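Local coordinates for protein L-rhamnose mutarotase (Formosa agariphila, PDB 6HHN) that interconverts the alpha and beta anomers of L-rhamnose during bacterial breakdown of the seaweed polysaccharide ulvan, at residues W37-L43 against N81-W87; M19-Q25 against D93-V97. All blocks are in the same frame, centred on the assembly; numbering follows the deposited sequence. Where two conformers were deposited one is given.

How the contacts relate
In a small alpha+beta domain, contacts between sequence-distant segments can converge on one site, as they probably do in this mutarotase. Contact 2 pairs residues 19-25 with 93-97, and both segments of contact 1 fall in the sequence between them; helix 82-91 leads from contact 1 almost directly into 93-97. The contact centres lie 19 Å apart and their nearest atoms about 7 Å, so they do not touch. What relates them is the probable rhamnose site, inferred from relatives. In contact 1, the W87 side chain is about 4 Å from that of H33, the likely proton donor; in contact 2, the M95 side chain is about 3 Å from that of Y29, a likely substrate residue.

Contact 1: residues W37-L43 against N81-W87; sequences WPELKQL and NEIVKKW
In the helical layer of a dimeric alpha+beta barrel subunit, helical segments 38-43 and 82-87 cross at -127°, their axes 9.8 Å apart at closest, with L40 and I83 nearest (CA-CA 6.7 Å). No hydrogen bond crosses; the contact is apolar and aromatic. N81 opens the second helix as N-cap: its OD1 accepts from V84 N (3.1 Å) and, weakly, I83 N (2.8 Å), and meets L43 CD1 at 3.2 Å. I83 (m, t) points into the interface, its CB 3.7 Å from L43 CD1 and its CD1 3.9 Å from E39 CB. V84 CG2 touches L40 CD1 (3.9 Å). At K86 the backbone O lies near the plane of the W37 ring, 3.6 Å from CH2. W87 (chi1 t), probably substrate-binding, sets its edge against the face of W37 (chi1 m), a T-shaped pair with the W37 five-membered and W87 six-membered ring centroids 4.9 Å apart and planes at 88°. Over a face of the W87 indole sits L40 CD2, a CH-pi contact 3.6 Å from the five-membered-ring centroid.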
loop_
_atom_site.group_PDB
_atom_site.type_symbol
_atom_site.label_atom_id
_atom_site.label_comp_id
_atom_site.label_asym_id
_atom_site.label_seq_id
_atom_site.Cartn_x
_atom_site.Cartn_y
_atom_site.Cartn_z
ATOM N N TRP A 37 -21.620 -2.917 -1.060
ATOM C CA TRP A 37 -22.823 -2.760 -1.862
ATOM C C TRP A 37 -22.476 -2.760 -3.344
ATOM O O TRP A 37 -21.537 -2.052 -3.751
ATOM C CB TRP A 37 -23.529 -1.452 -1.519
ATOM C CG TRP A 37 -23.850 -1.291 -0.078
ATOM C CD1 TRP A 37 -24.028 -2.278 0.843
ATOM C CD2 TRP A 37 -24.001 -0.053 0.615
ATOM N NE1 TRP A 37 -24.305 -1.724 2.077
ATOM C CE2 TRP A 37 -24.303 -0.361 1.955
ATOM C CE3 TRP A 37 -23.962 1.286 0.220
ATOM C CZ2 TRP A 37 -24.499 0.629 2.920
ATOM C CZ3 TRP A 37 -24.181 2.262 1.167
ATOM C CH2 TRP A 37 -24.445 1.926 2.506
ATOM N N PRO A 38 -23.205 -3.485 -4.177
ATOM C CA PRO A 38 -22.947 -3.419 -5.618
ATOM C C PRO A 38 -23.078 -2.027 -6.199
ATOM O O PRO A 38 -22.381 -1.695 -7.175
ATOM C CB PRO A 38 -23.961 -4.403 -6.213
ATOM C CG PRO A 38 -24.975 -4.618 -5.211
ATOM C CD PRO A 38 -24.337 -4.369 -3.845
ATOM N N GLU A 39 -23.937 -1.191 -5.608
ATOM C CA GLU A 39 -24.055 0.188 -6.066
ATOM C C GLU A 39 -22.726 0.919 -5.935
ATOM O O GLU A 39 -22.347 1.700 -6.815
ATOM C CB GLU A 39 -25.100 0.937 -5.238
ATOM C CG GLU A 39 -26.543 0.500 -5.434
ATOM C CD GLU A 39 -26.959 -0.735 -4.663
ATOM O OE1 GLU A 39 -26.127 -1.314 -3.932
ATOM O OE2 GLU A 39 -28.155 -1.127 -4.767
ATOM N N LEU A 40 -22.016 0.701 -4.822
ATOM C CA LEU A 40 -20.751 1.374 -4.591
ATOM C C LEU A 40 -19.669 0.844 -5.519
ATOM O O LEU A 40 -18.865 1.617 -6.053
ATOM C CB LEU A 40 -20.371 1.235 -3.112
ATOM C CG LEU A 40 -19.092 1.950 -2.663
ATOM C CD1 LEU A 40 -19.148 3.425 -3.035
ATOM C CD2 LEU A 40 -18.920 1.774 -1.172
ATOM N N LYS A 41 -19.633 -0.473 -5.740
ATOM C CA LYS A 41 -18.654 -1.025 -6.670
ATOM C C LYS A 41 -18.841 -0.415 -8.054
ATOM O O LYS A 41 -17.875 0.027 -8.693
ATOM C CB LYS A 41 -18.776 -2.548 -6.731
ATOM C CG LYS A 41 -18.366 -3.276 -5.456
ATOM C CD LYS A 41 -18.416 -4.789 -5.664
ATOM C CE LYS A 41 -18.479 -5.543 -4.345
ATOM N NZ LYS A 41 -18.459 -7.022 -4.556
ATOM N N GLN A 42 -20.091 -0.355 -8.527
ATOM C CA GLN A 42 -20.338 0.215 -9.843
ATOM C C GLN A 42 -19.983 1.697 -9.889
ATOM O O GLN A 42 -19.417 2.160 -10.877
ATOM C CB GLN A 42 -21.786 -0.006 -10.275
ATOM C CG GLN A 42 -22.015 0.355 -11.721
ATOM C CD GLN A 42 -21.133 -0.456 -12.640
ATOM O OE1 GLN A 42 -21.125 -1.689 -12.584
ATOM N NE2 GLN A 42 -20.358 0.230 -13.471
ATOM N N LEU A 43 -20.314 2.466 -8.839
ATOM C CA LEU A 43 -19.944 3.877 -8.858
ATOM C C LEU A 43 -18.434 4.050 -8.936
ATOM O O LEU A 43 -17.934 4.935 -9.640
ATOM C CB LEU A 43 -20.441 4.584 -7.607
ATOM C CG LEU A 43 -21.900 5.011 -7.617
ATOM C CD1 LEU A 43 -22.342 5.405 -6.214
ATOM C CD2 LEU A 43 -22.073 6.163 -8.600
ATOM N N ASN A 81 -21.404 12.132 -3.550
ATOM C CA ASN A 81 -22.371 11.152 -4.012
ATOM C C ASN A 81 -23.138 10.569 -2.834
ATOM O O ASN A 81 -22.546 10.215 -1.811
ATOM C CB ASN A 81 -21.641 10.049 -4.774
ATOM C CG ASN A 81 -22.563 8.941 -5.186
ATOM O OD1 ASN A 81 -22.843 8.040 -4.397
ATOM N ND2 ASN A 81 -23.044 8.989 -6.435
ATOM N N GLU A 82 -24.461 10.441 -2.997
ATOM C CA GLU A 82 -25.326 10.018 -1.896
ATOM C C GLU A 82 -24.999 8.606 -1.419
ATOM O O GLU A 82 -25.092 8.309 -0.215
ATOM C CB GLU A 82 -26.790 10.121 -2.345
ATOM C CG GLU A 82 -27.815 9.593 -1.356
ATOM C CD GLU A 82 -29.253 9.708 -1.862
ATOM O OE1 GLU A 82 -30.160 9.926 -1.028
ATOM O OE2 GLU A 82 -29.476 9.583 -3.091
ATOM N N ILE A 83 -24.640 7.712 -2.335
ATOM C CA ILE A 83 -24.350 6.341 -1.937
ATOM C C ILE A 83 -23.034 6.266 -1.174
ATOM O O ILE A 83 -22.909 5.508 -0.200
ATOM C CB ILE A 83 -24.353 5.412 -3.157
ATOM C CG1 ILE A 83 -25.755 5.400 -3.820
ATOM C CG2 ILE A 83 -23.989 4.013 -2.770
ATOM C CD1 ILE A 83 -25.859 4.753 -5.196
ATOM N N VAL A 84 -22.022 7.021 -1.614
ATOM C CA VAL A 84 -20.757 7.077 -0.879
ATOM C C VAL A 84 -21.003 7.581 0.533
ATOM O O VAL A 84 -20.474 7.035 1.508
ATOM C CB VAL A 84 -19.745 7.950 -1.642
ATOM C CG1 VAL A 84 -18.522 8.220 -0.777
ATOM C CG2 VAL A 84 -19.367 7.284 -2.962
ATOM N N LYS A 85 -21.808 8.636 0.672
ATOM C CA LYS A 85 -22.070 9.177 1.997
ATOM C C LYS A 85 -22.810 8.170 2.866
ATOM O O LYS A 85 -22.547 8.071 4.072
ATOM C CB LYS A 85 -22.846 10.484 1.888
ATOM C CG LYS A 85 -22.025 11.622 1.287
ATOM C CD LYS A 85 -22.795 12.942 1.313
ATOM C CE LYS A 85 -23.427 13.258 -0.015
ATOM N NZ LYS A 85 -24.205 14.524 0.053
ATOM N N LYS A 86 -23.736 7.403 2.267
ATOM C CA LYS A 86 -24.402 6.342 3.016
ATOM C C LYS A 86 -23.421 5.269 3.461
ATOM O O LYS A 86 -23.545 4.728 4.565
ATOM C CB LYS A 86 -25.534 5.731 2.183
ATOM C CG LYS A 86 -26.773 6.584 2.120
ATOM C CD LYS A 86 -27.708 6.054 1.058
ATOM C CE LYS A 86 -29.004 6.843 1.003
ATOM N NZ LYS A 86 -29.826 6.596 2.213
ATOM N N TRP A 87 -22.436 4.939 2.610
ATOM C CA TRP A 87 -21.413 3.969 3.000
ATOM C C TRP A 87 -20.580 4.500 4.171
ATOM O O TRP A 87 -20.332 3.781 5.141
ATOM C CB TRP A 87 -20.517 3.619 1.791
ATOM C CG TRP A 87 -19.469 2.594 2.143
ATOM C CD1 TRP A 87 -18.138 2.820 2.329
ATOM C CD2 TRP A 87 -19.676 1.200 2.356
ATOM N NE1 TRP A 87 -17.490 1.640 2.645
ATOM C CE2 TRP A 87 -18.414 0.630 2.664
ATOM C CE3 TRP A 87 -20.799 0.365 2.303
ATOM C CZ2 TRP A 87 -18.256 -0.727 2.941
ATOM C CZ3 TRP A 87 -20.633 -0.986 2.555
ATOM C CH2 TRP A 87 -19.370 -1.513 2.892
#

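Contact 2: residues M19-Q25 against D93-V97; sequences MKLNKGQ and DIMQV
The chains run antiparallel through a single beta bridge, L21 with M95 (CA-CA 4.5 Å), and are extended around it, at K20-N22 and M95-Q96; D93 and I94 have near-helical psi values. L21 and M95 form a non-hydrogen-bonded pair, flanked by two nearly straight backbone bonds: Q96 N to K20 O (3.0 Å) and N22 N to I94 O (2.8 Å). Past this the backbones diverge and a water fills the gap, accepting from K20 N (2.9 Å) and lying 2.9 Å from Q96 O, to which it can donate. On the other side of the bridge, N22 to Q25 make a type II turn, with G24 in the positive-phi position (81/9) and Q25 N bonded to N22 O (3.3 Å); Q25 then serves as N-cap of helix 26-34.

Among the side chains, N22 (chi1 m) reaches across, its ND2 giving a weak bond to D93 O (3.1 Å). Q25 OE1 lies 3.4 Å from I94 CG2. L21 (t, p) brings CD1 within 3.8 Å of M95 SD, and M95, m at all three chi angles, sets its CE 4.2 Å from M19 SD. K20 and Q96 meet CB to CB at 3.7 Å, although K20 NZ bonds to T60 and T62.

The bridge thus ties the end of strand 13-20 to the connection between helix 82-91 and strand 106-114. Strand 62-69 begins beside M19, and L21 and M95 pack on Y29 of helix 26-34, while I94 packs on A28 and R32 of that helix and D93 forms a salt bridge to R32.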
loop_
_atom_site.group_PDB
_atom_site.type_symbol
_atom_site.label_atom_id
_atom_site.label_comp_id
_atom_site.label_asym_id
_atom_site.label_seq_id
_atom_site.Cartn_x
_atom_site.Cartn_y
_atom_site.Cartn_z
ATOM N N MET A 19 -5.550 4.808 6.247
ATOM C CA MET A 19 -6.725 5.028 7.079
ATOM C C MET A 19 -6.522 4.321 8.407
ATOM O O MET A 19 -5.550 3.584 8.592
ATOM C CB MET A 19 -7.995 4.530 6.388
ATOM C CG MET A 19 -8.327 5.319 5.129
ATOM S SD MET A 19 -9.725 4.687 4.211
ATOM C CE MET A 19 -9.013 3.187 3.541
ATOM N N LYS A 20 -7.449 4.540 9.338
ATOM C CA LYS A 20 -7.322 4.038 10.700
ATOM C C LYS A 20 -8.609 3.321 11.079
ATOM O O LYS A 20 -9.696 3.893 10.975
ATOM C CB LYS A 20 -7.029 5.162 11.708
ATOM C CG LYS A 20 -5.693 5.925 11.555
ATOM C CD LYS A 20 -4.473 5.034 11.765
ATOM C CE LYS A 20 -4.418 4.439 13.161
ATOM N NZ LYS A 20 -3.128 3.708 13.397
ATOM N N LEU A 21 -8.488 2.075 11.495
ATOM C CA LEU A 21 -9.590 1.292 12.041
ATOM C C LEU A 21 -9.597 1.407 13.559
ATOM O O LEU A 21 -8.548 1.569 14.202
ATOM C CB LEU A 21 -9.377 -0.169 11.614
ATOM C CG LEU A 21 -10.460 -1.226 11.789
ATOM C CD1 LEU A 21 -11.679 -0.894 10.957
ATOM C CD2 LEU A 21 -9.914 -2.590 11.410
ATOM N N ASN A 22 -10.773 1.323 14.146
ATOM C CA ASN A 22 -10.853 1.297 15.596
ATOM C C ASN A 22 -10.359 -0.053 16.113
ATOM O O ASN A 22 -10.493 -1.081 15.449
ATOM C CB ASN A 22 -12.286 1.538 16.060
ATOM C CG ASN A 22 -12.769 2.952 15.777
ATOM O OD1 ASN A 22 -11.986 3.854 15.487
ATOM N ND2 ASN A 22 -14.068 3.153 15.893
ATOM N N LYS A 23 -9.788 -0.044 17.316
ATOM C CA LYS A 23 -9.193 -1.254 17.864
ATOM C C LYS A 23 -10.201 -2.394 17.886
ATOM O O LYS A 23 -11.347 -2.214 18.299
ATOM C CB LYS A 23 -8.710 -0.982 19.295
ATOM C CG LYS A 23 -7.745 0.184 19.419
ATOM C CD LYS A 23 -6.969 0.137 20.734
ATOM C CE LYS A 23 -5.536 0.626 20.543
ATOM N NZ LYS A 23 -4.739 0.558 21.804
ATOM N N GLY A 24 -9.761 -3.571 17.440
ATOM C CA GLY A 24 -10.543 -4.787 17.548
ATOM C C GLY A 24 -11.604 -4.999 16.495
ATOM O O GLY A 24 -12.393 -5.944 16.622
ATOM N N GLN A 25 -11.645 -4.173 15.451
ATOM C CA GLN A 25 -12.745 -4.204 14.495
ATOM C C GLN A 25 -12.350 -4.798 13.148
ATOM O O GLN A 25 -13.070 -4.609 12.165
ATOM C CB GLN A 25 -13.322 -2.800 14.307
ATOM C CG GLN A 25 -13.873 -2.200 15.579
ATOM C CD GLN A 25 -14.949 -3.062 16.190
ATOM O OE1 GLN A 25 -15.794 -3.618 15.493
ATOM N NE2 GLN A 25 -14.906 -3.205 17.499
ATOM N N ASP A 93 -18.940 3.622 12.788
ATOM C CA ASP A 93 -18.749 3.122 14.145
ATOM C C ASP A 93 -17.438 2.380 14.320
ATOM O O ASP A 93 -16.970 2.249 15.462
ATOM C CB ASP A 93 -19.900 2.189 14.543
ATOM C CG ASP A 93 -20.133 1.027 13.540
ATOM O OD1 ASP A 93 -19.844 1.159 12.327
ATOM O OD2 ASP A 93 -20.642 -0.029 13.972
ATOM N N ILE A 94 -16.834 1.876 13.247
ATOM C CA ILE A 94 -15.623 1.065 13.373
ATOM C C ILE A 94 -14.402 1.708 12.755
ATOM O O ILE A 94 -13.309 1.143 12.869
ATOM C CB ILE A 94 -15.829 -0.365 12.841
ATOM C CG1 ILE A 94 -16.059 -0.349 11.338
ATOM C CG2 ILE A 94 -17.004 -1.015 13.600
ATOM C CD1 ILE A 94 -16.271 -1.745 10.766
ATOM N N MET A 95 -14.538 2.850 12.087
ATOM C CA MET A 95 -13.436 3.577 11.474
ATOM C C MET A 95 -13.194 4.882 12.227
ATOM O O MET A 95 -14.101 5.429 12.851
ATOM C CB MET A 95 -13.773 3.951 10.011
ATOM C CG MET A 95 -14.102 2.803 9.088
ATOM S SD MET A 95 -12.626 1.941 8.563
ATOM C CE MET A 95 -11.851 3.173 7.497
ATOM N N GLN A 96 -11.961 5.376 12.154
ATOM C CA GLN A 96 -11.652 6.731 12.570
ATOM C C GLN A 96 -12.158 7.689 11.503
ATOM O O GLN A 96 -11.714 7.641 10.350
ATOM C CB GLN A 96 -10.157 6.891 12.788
ATOM C CG GLN A 96 -9.803 8.154 13.486
ATOM C CD GLN A 96 -8.314 8.251 13.782
ATOM O OE1 GLN A 96 -7.809 7.656 14.726
ATOM N NE2 GLN A 96 -7.611 8.961 12.940
ATOM N N VAL A 97 -13.128 8.522 11.861
ATOM C CA VAL A 97 -13.831 9.327 10.887
ATOM C C VAL A 97 -13.906 10.782 11.306
ATOM O O VAL A 97 -13.772 11.128 12.477
ATOM C CB VAL A 97 -15.259 8.816 10.607
ATOM C CG1 VAL A 97 -15.251 7.399 10.111
ATOM C CG2 VAL A 97 -16.134 8.938 11.853
HETATM O O HOH W 1 -9.672 6.263 8.775
#